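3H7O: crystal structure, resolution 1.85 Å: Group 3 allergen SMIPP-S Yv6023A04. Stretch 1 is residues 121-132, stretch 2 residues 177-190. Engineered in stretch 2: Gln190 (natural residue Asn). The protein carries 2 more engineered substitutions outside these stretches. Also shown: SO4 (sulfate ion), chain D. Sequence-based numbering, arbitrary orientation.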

ATOM      1  N   GLY A 121     -18.226  -2.660   9.131  1.00 32.64           N
ATOM      2  CA  GLY A 121     -18.689  -1.553   9.962  1.00 31.88           C
ATOM      3  C   GLY A 121     -17.589  -0.935  10.802  1.00 31.43           C
ATOM      4  O   GLY A 121     -17.746   0.176  11.309  1.00 31.58           O
ATOM      5  N   SER A 122     -16.474  -1.648  10.957  1.00 30.70           N
ATOM      6  CA  SER A 122     -15.316  -1.114  11.674  1.00 30.89           C
ATOM      7  C   SER A 122     -14.510  -0.190  10.767  1.00 30.48           C
ATOM      8  O   SER A 122     -14.677  -0.204   9.546  1.00 30.41           O
ATOM      9  CB  SER A 122     -14.430  -2.240  12.224  1.00 31.08           C
ATOM     10  OG  SER A 122     -13.692  -2.881  11.196  1.00 31.16           O
ATOM     11  N   ASP A 123     -13.644   0.617  11.370  1.00 30.04           N
ATOM     12  CA  ASP A 123     -12.803   1.532  10.615  1.00 30.36           C
ATOM     13  C   ASP A 123     -11.429   0.943  10.321  1.00 28.55           C
ATOM     14  O   ASP A 123     -10.863   0.225  11.145  1.00 28.09           O
ATOM     15  CB  ASP A 123     -12.651   2.863  11.354  1.00 30.96           C
ATOM     16  CG  ASP A 123     -13.863   3.765  11.192  1.00 35.90           C
ATOM     17  OD1 ASP A 123     -14.739   3.462  10.351  1.00 39.84           O
ATOM     18  OD2 ASP A 123     -13.932   4.787  11.908  1.00 40.80           O
ATOM     19  N   VAL A 124     -10.923   1.237   9.127  1.00 28.01           N
ATOM     20  CA  VAL A 124      -9.523   0.997   8.785  1.00 26.99           C
ATOM     21  C   VAL A 124      -8.873   2.318   8.385  1.00 27.36           C
ATOM     22  O   VAL A 124      -9.521   3.182   7.786  1.00 28.59           O
ATOM     23  CB  VAL A 124      -9.340  -0.063   7.658  1.00 27.41           C
ATOM     24  CG1 VAL A 124      -9.719  -1.458   8.159  1.00 27.58           C
ATOM     25  CG2 VAL A 124     -10.129   0.308   6.401  1.00 27.45           C
ATOM     26  N   LEU A 125      -7.602   2.476   8.734  1.00 25.89           N
ATOM     27  CA  LEU A 125      -6.878   3.706   8.455  1.00 25.92           C
ATOM     28  C   LEU A 125      -5.930   3.473   7.290  1.00 25.47           C
ATOM     29  O   LEU A 125      -4.981   2.692   7.395  1.00 26.37           O
ATOM     30  CB  LEU A 125      -6.116   4.182   9.706  1.00 25.30           C
ATOM     31  CG  LEU A 125      -5.270   5.468   9.646  1.00 28.64           C
ATOM     32  CD1 LEU A 125      -6.140   6.715   9.533  1.00 27.96           C
ATOM     33  CD2 LEU A 125      -4.362   5.576  10.873  1.00 27.19           C
ATOM     34  N   VAL A 126      -6.205   4.140   6.174  1.00 24.81           N
ATOM     35  CA  VAL A 126      -5.341   4.072   5.002  1.00 25.81           C
ATOM     36  C   VAL A 126      -4.448   5.313   5.005  1.00 26.04           C
ATOM     37  O   VAL A 126      -4.907   6.398   5.343  1.00 25.51           O
ATOM     38  CB  VAL A 126      -6.169   3.949   3.681  1.00 26.24           C
ATOM     39  CG1 VAL A 126      -7.109   5.140   3.483  1.00 27.16           C
ATOM     40  CG2 VAL A 126      -5.255   3.762   2.467  1.00 26.70           C
ATOM     41  N   SER A 127      -3.171   5.141   4.669  1.00 26.10           N
ATOM     42  CA  SER A 127      -2.253   6.277   4.567  1.00 26.77           C
ATOM     43  C   SER A 127      -1.388   6.173   3.312  1.00 26.69           C
ATOM     44  O   SER A 127      -1.064   5.073   2.855  1.00 26.60           O
ATOM     45  CB  SER A 127      -1.376   6.391   5.820  1.00 26.58           C
ATOM     46  OG  SER A 127      -0.574   5.231   5.983  1.00 26.78           O
ATOM     47  N   GLY A 128      -1.023   7.326   2.761  1.00 27.15           N
ATOM     48  CA  GLY A 128      -0.246   7.380   1.531  1.00 26.18           C
ATOM     49  C   GLY A 128      -0.245   8.756   0.895  1.00 27.25           C
ATOM     50  O   GLY A 128      -0.666   9.738   1.511  1.00 25.84           O
ATOM     51  N   TYR A 129       0.196   8.809  -0.360  1.00 27.71           N
ATOM     52  CA  TYR A 129       0.614  10.058  -0.990  1.00 28.64           C
ATOM     53  C   TYR A 129      -0.151  10.419  -2.257  1.00 28.53           C
ATOM     54  O   TYR A 129       0.007  11.521  -2.779  1.00 28.97           O
ATOM     55  CB  TYR A 129       2.118  10.003  -1.287  1.00 28.22           C
ATOM     56  CG  TYR A 129       2.960   9.770  -0.050  1.00 27.60           C
ATOM     57  CD1 TYR A 129       3.335  10.836   0.765  1.00 26.94           C
ATOM     58  CD2 TYR A 129       3.372   8.482   0.309  1.00 24.65           C
ATOM     59  CE1 TYR A 129       4.104  10.631   1.907  1.00 26.90           C
ATOM     60  CE2 TYR A 129       4.150   8.267   1.448  1.00 24.21           C
ATOM     61  CZ  TYR A 129       4.507   9.348   2.242  1.00 25.77           C
ATOM     62  OH  TYR A 129       5.262   9.157   3.371  1.00 27.78           O
ATOM     63  N   GLY A 130      -0.969   9.494  -2.755  1.00 29.29           N
ATOM     64  CA  GLY A 130      -1.722   9.726  -3.988  1.00 30.13           C
ATOM     65  C   GLY A 130      -0.823   9.742  -5.211  1.00 31.39           C
ATOM     66  O   GLY A 130       0.279   9.183  -5.187  1.00 29.81           O
ATOM     67  N   ASP A 131      -1.297  10.387  -6.275  1.00 33.35           N
ATOM     68  CA  ASP A 131      -0.566  10.473  -7.541  1.00 35.23           C
ATOM     69  C   ASP A 131       0.643  11.390  -7.438  1.00 37.29           C
ATOM     70  O   ASP A 131       0.560  12.484  -6.869  1.00 37.09           O
ATOM     71  CB  ASP A 131      -1.487  10.963  -8.663  1.00 35.37           C
ATOM     72  CG  ASP A 131      -2.488   9.913  -9.107  1.00 34.54           C
ATOM     73  OD1 ASP A 131      -2.239   8.708  -8.885  1.00 33.02           O
ATOM     74  OD2 ASP A 131      -3.524  10.298  -9.695  1.00 35.55           O
ATOM     75  N   GLY A 132       1.758  10.943  -8.012  1.00 38.75           N
ATOM     76  CA  GLY A 132       3.019  11.675  -7.935  1.00 41.15           C
ATOM     77  C   GLY A 132       3.366  12.572  -9.109  1.00 42.41           C
ATOM     78  O   GLY A 132       4.254  13.420  -8.999  1.00 43.03           O
TER
HETATM   79  S   SO4 D 230     -15.646   8.582  -8.067  1.00 63.62           S
HETATM   80  O1  SO4 D 230     -16.515   9.115  -7.023  1.00 64.19           O
HETATM   81  O2  SO4 D 230     -14.253   8.675  -7.640  1.00 63.53           O
HETATM   82  O3  SO4 D 230     -15.833   9.341  -9.301  1.00 64.35           O
HETATM   83  O4  SO4 D 230     -15.995   7.188  -8.303  1.00 63.85           O
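Stretch 2 177-190: SLESGDAGDPTVQQ

How does the backbone of stretch 2 run against stretch 1? Strand 186-189 lies antiparallel beside strand 123-128, their directions 147° apart and their axes 4.4 Å apart at closest approach. Ahead of it, a 3-10 segment at 180-182 leads into a type II turn from Asp182 to Asp185, with Gly184 at phi 86°.

What fixes the register? Leu125 and Val188 form a hydrogen-bonded pair: Leu125 N to Val188 O and Val188 N to Leu125 O are both 2.8 Å. Val126 faces Thr187 in the next, non-hydrogen-bonded pair, CA to CA 4.3 Å, and Ser127 N reaches Pro186 O at 3.2 Å.

Which side chains pack across the strands? Leu125 CB meets Val188 CG2 at 3.9 Å on one face of the sheet. On the other, Val126 CG2 lies 3.8 Å from Thr187 OG1, while Val126 CG1 approaches Leu178 CD2, from the loop before the 3-10 segment, at 4.1 Å. At the far end, Gln189 NE2 donates to Asp123 O at 3.0 Å; Gln190, an engineered residue, points away and makes no contact.

How do Glu179 and the 3-10 segment after it hold the loop beyond the strand? Carboxylates accept backbone protons in both directions: Asp131 N binds Glu179 OE1 at 2.7 Å, Gly130 N binds Asp182 OD1 at 3.1 Å, and Gly181 N binds Asp131 OD1 at 2.8 Å. Gly181 fits because a CB there would clash with Gly130 O.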

ATOM      1  N   SER A 177     -11.846   9.462  -2.139  1.00 32.11           N
ATOM      2  CA  SER A 177     -11.441   8.432  -3.095  1.00 30.76           C
ATOM      3  C   SER A 177      -9.927   8.352  -3.152  1.00 30.43           C
ATOM      4  O   SER A 177      -9.247   9.379  -3.110  1.00 30.34           O
ATOM      5  CB  SER A 177     -11.968   8.733  -4.497  1.00 30.62           C
ATOM      6  OG  SER A 177     -13.361   8.957  -4.493  1.00 31.42           O
ATOM      7  N   LEU A 178      -9.407   7.133  -3.260  1.00 28.58           N
ATOM      8  CA  LEU A 178      -7.975   6.920  -3.449  1.00 29.80           C
ATOM      9  C   LEU A 178      -7.611   7.152  -4.913  1.00 29.86           C
ATOM     10  O   LEU A 178      -8.468   7.057  -5.798  1.00 29.51           O
ATOM     11  CB  LEU A 178      -7.563   5.507  -3.003  1.00 28.78           C
ATOM     12  CG  LEU A 178      -7.897   5.070  -1.569  1.00 31.78           C
ATOM     13  CD1 LEU A 178      -7.465   3.628  -1.314  1.00 30.88           C
ATOM     14  CD2 LEU A 178      -7.291   5.994  -0.526  1.00 33.52           C
ATOM     15  N   GLU A 179      -6.342   7.466  -5.158  1.00 29.18           N
ATOM     16  CA  GLU A 179      -5.836   7.666  -6.515  1.00 29.75           C
ATOM     17  C   GLU A 179      -4.988   6.470  -6.953  1.00 29.15           C
ATOM     18  O   GLU A 179      -4.682   5.591  -6.146  1.00 29.07           O
ATOM     19  CB  GLU A 179      -5.030   8.965  -6.595  1.00 29.74           C
ATOM     20  CG  GLU A 179      -5.884  10.229  -6.534  1.00 32.20           C
ATOM     21  CD  GLU A 179      -5.065  11.510  -6.422  1.00 34.76           C
ATOM     22  OE1 GLU A 179      -3.819  11.444  -6.333  1.00 35.60           O
ATOM     23  OE2 GLU A 179      -5.678  12.594  -6.416  1.00 36.72           O
ATOM     24  N   SER A 180      -4.605   6.436  -8.228  1.00 29.55           N
ATOM     25  CA  SER A 180      -3.801   5.329  -8.750  1.00 30.02           C
ATOM     26  C   SER A 180      -2.487   5.157  -7.981  1.00 29.06           C
ATOM     27  O   SER A 180      -2.039   4.035  -7.770  1.00 29.27           O
ATOM     28  CB  SER A 180      -3.535   5.499 -10.247  1.00 30.02           C
ATOM     29  OG  SER A 180      -2.660   6.585 -10.479  1.00 34.32           O
ATOM     30  N   GLY A 181      -1.891   6.271  -7.556  1.00 28.53           N
ATOM     31  CA  GLY A 181      -0.679   6.260  -6.731  1.00 28.23           C
ATOM     32  C   GLY A 181      -0.877   5.732  -5.318  1.00 28.87           C
ATOM     33  O   GLY A 181       0.098   5.497  -4.594  1.00 29.41           O
ATOM     34  N   ASP A 182      -2.136   5.537  -4.922  1.00 28.05           N
ATOM     35  CA  ASP A 182      -2.455   4.980  -3.609  1.00 28.16           C
ATOM     36  C   ASP A 182      -2.466   3.449  -3.577  1.00 28.23           C
ATOM     37  O   ASP A 182      -2.685   2.852  -2.524  1.00 27.86           O
ATOM     38  CB  ASP A 182      -3.781   5.539  -3.083  1.00 27.74           C
ATOM     39  CG  ASP A 182      -3.661   6.975  -2.612  1.00 29.85           C
ATOM     40  OD1 ASP A 182      -2.802   7.247  -1.744  1.00 30.35           O
ATOM     41  OD2 ASP A 182      -4.427   7.830  -3.104  1.00 27.08           O
ATOM     42  N   ALA A 183      -2.236   2.817  -4.727  1.00 28.42           N
ATOM     43  CA  ALA A 183      -2.021   1.374  -4.768  1.00 28.27           C
ATOM     44  C   ALA A 183      -0.864   1.055  -3.831  1.00 28.54           C
ATOM     45  O   ALA A 183       0.145   1.762  -3.824  1.00 28.37           O
ATOM     46  CB  ALA A 183      -1.696   0.916  -6.180  1.00 28.45           C
ATOM     47  N   GLY A 184      -1.018   0.006  -3.029  1.00 27.45           N
ATOM     48  CA  GLY A 184       0.023  -0.382  -2.091  1.00 27.89           C
ATOM     49  C   GLY A 184      -0.024   0.332  -0.748  1.00 27.63           C
ATOM     50  O   GLY A 184       0.751  -0.002   0.153  1.00 27.29           O
ATOM     51  N   ASP A 185      -0.926   1.308  -0.604  1.00 26.78           N
ATOM     52  CA  ASP A 185      -1.066   2.057   0.656  1.00 26.61           C
ATOM     53  C   ASP A 185      -1.336   1.132   1.844  1.00 26.62           C
ATOM     54  O   ASP A 185      -2.221   0.278   1.775  1.00 27.33           O
ATOM     55  CB  ASP A 185      -2.193   3.093   0.580  1.00 25.79           C
ATOM     56  CG  ASP A 185      -1.781   4.391  -0.101  1.00 28.14           C
ATOM     57  OD1 ASP A 185      -0.689   4.473  -0.712  1.00 28.00           O
ATOM     58  OD2 ASP A 185      -2.584   5.346  -0.032  1.00 27.52           O
ATOM     59  N   PRO A 186      -0.569   1.299   2.940  1.00 25.93           N
ATOM     60  CA  PRO A 186      -0.835   0.508   4.138  1.00 25.70           C
ATOM     61  C   PRO A 186      -2.203   0.849   4.710  1.00 25.75           C
ATOM     62  O   PRO A 186      -2.612   2.017   4.697  1.00 23.91           O
ATOM     63  CB  PRO A 186       0.279   0.929   5.106  1.00 26.60           C
ATOM     64  CG  PRO A 186       0.764   2.254   4.603  1.00 25.01           C
ATOM     65  CD  PRO A 186       0.575   2.212   3.112  1.00 25.92           C
ATOM     66  N   THR A 187      -2.911  -0.175   5.174  1.00 26.53           N
ATOM     67  CA  THR A 187      -4.228   0.005   5.758  1.00 27.88           C
ATOM     68  C   THR A 187      -4.267  -0.742   7.081  1.00 27.95           C
ATOM     69  O   THR A 187      -4.055  -1.961   7.133  1.00 27.28           O
ATOM     70  CB  THR A 187      -5.340  -0.445   4.798  1.00 28.88           C
ATOM     71  OG1 THR A 187      -5.066   0.066   3.486  1.00 30.53           O
ATOM     72  CG2 THR A 187      -6.680   0.093   5.254  1.00 29.81           C
ATOM     73  N   VAL A 188      -4.509   0.003   8.154  1.00 27.53           N
ATOM     74  CA  VAL A 188      -4.288  -0.527   9.496  1.00 27.34           C
ATOM     75  C   VAL A 188      -5.499  -0.444  10.416  1.00 28.69           C
ATOM     76  O   VAL A 188      -6.458   0.291  10.158  1.00 28.43           O
ATOM     77  CB  VAL A 188      -3.064   0.154  10.208  1.00 27.11           C
ATOM     78  CG1 VAL A 188      -1.770  -0.068   9.429  1.00 28.13           C
ATOM     79  CG2 VAL A 188      -3.308   1.643  10.442  1.00 26.69           C
ATOM     80  N   GLN A 189      -5.441  -1.241  11.475  1.00 29.30           N
ATOM     81  CA  GLN A 189      -6.245  -1.041  12.670  1.00 31.74           C
ATOM     82  C   GLN A 189      -5.252  -1.038  13.828  1.00 33.19           C
ATOM     83  O   GLN A 189      -4.501  -2.006  14.016  1.00 33.51           O
ATOM     84  CB  GLN A 189      -7.302  -2.132  12.815  1.00 31.41           C
ATOM     85  CG  GLN A 189      -8.393  -2.045  11.754  1.00 31.15           C
ATOM     86  CD  GLN A 189      -9.473  -3.096  11.904  1.00 32.62           C
ATOM     87  OE1 GLN A 189      -9.192  -4.269  12.167  1.00 34.27           O
ATOM     88  NE2 GLN A 189     -10.721  -2.685  11.716  1.00 31.53           N
ATOM     89  N   GLN A 190      -5.229   0.066  14.572  1.00 34.51           N
ATOM     90  CA  GLN A 190      -4.165   0.357  15.541  1.00 35.31           C
ATOM     91  C   GLN A 190      -2.804   0.410  14.827  1.00 35.77           C
ATOM     92  O   GLN A 190      -2.576   1.297  14.004  1.00 36.45           O
ATOM     93  CB  GLN A 190      -4.182  -0.630  16.716  1.00 35.70           C
TER
HETATM   94  O   HOH W   1       1.216   6.384  -1.711  1.00 30.16           O
HETATM   95  O   HOH W   2       2.037   7.249  -4.185  1.00 40.13           O
HETATM   96  O   HOH W   3      -5.479   8.563  -9.949  1.00 33.03           O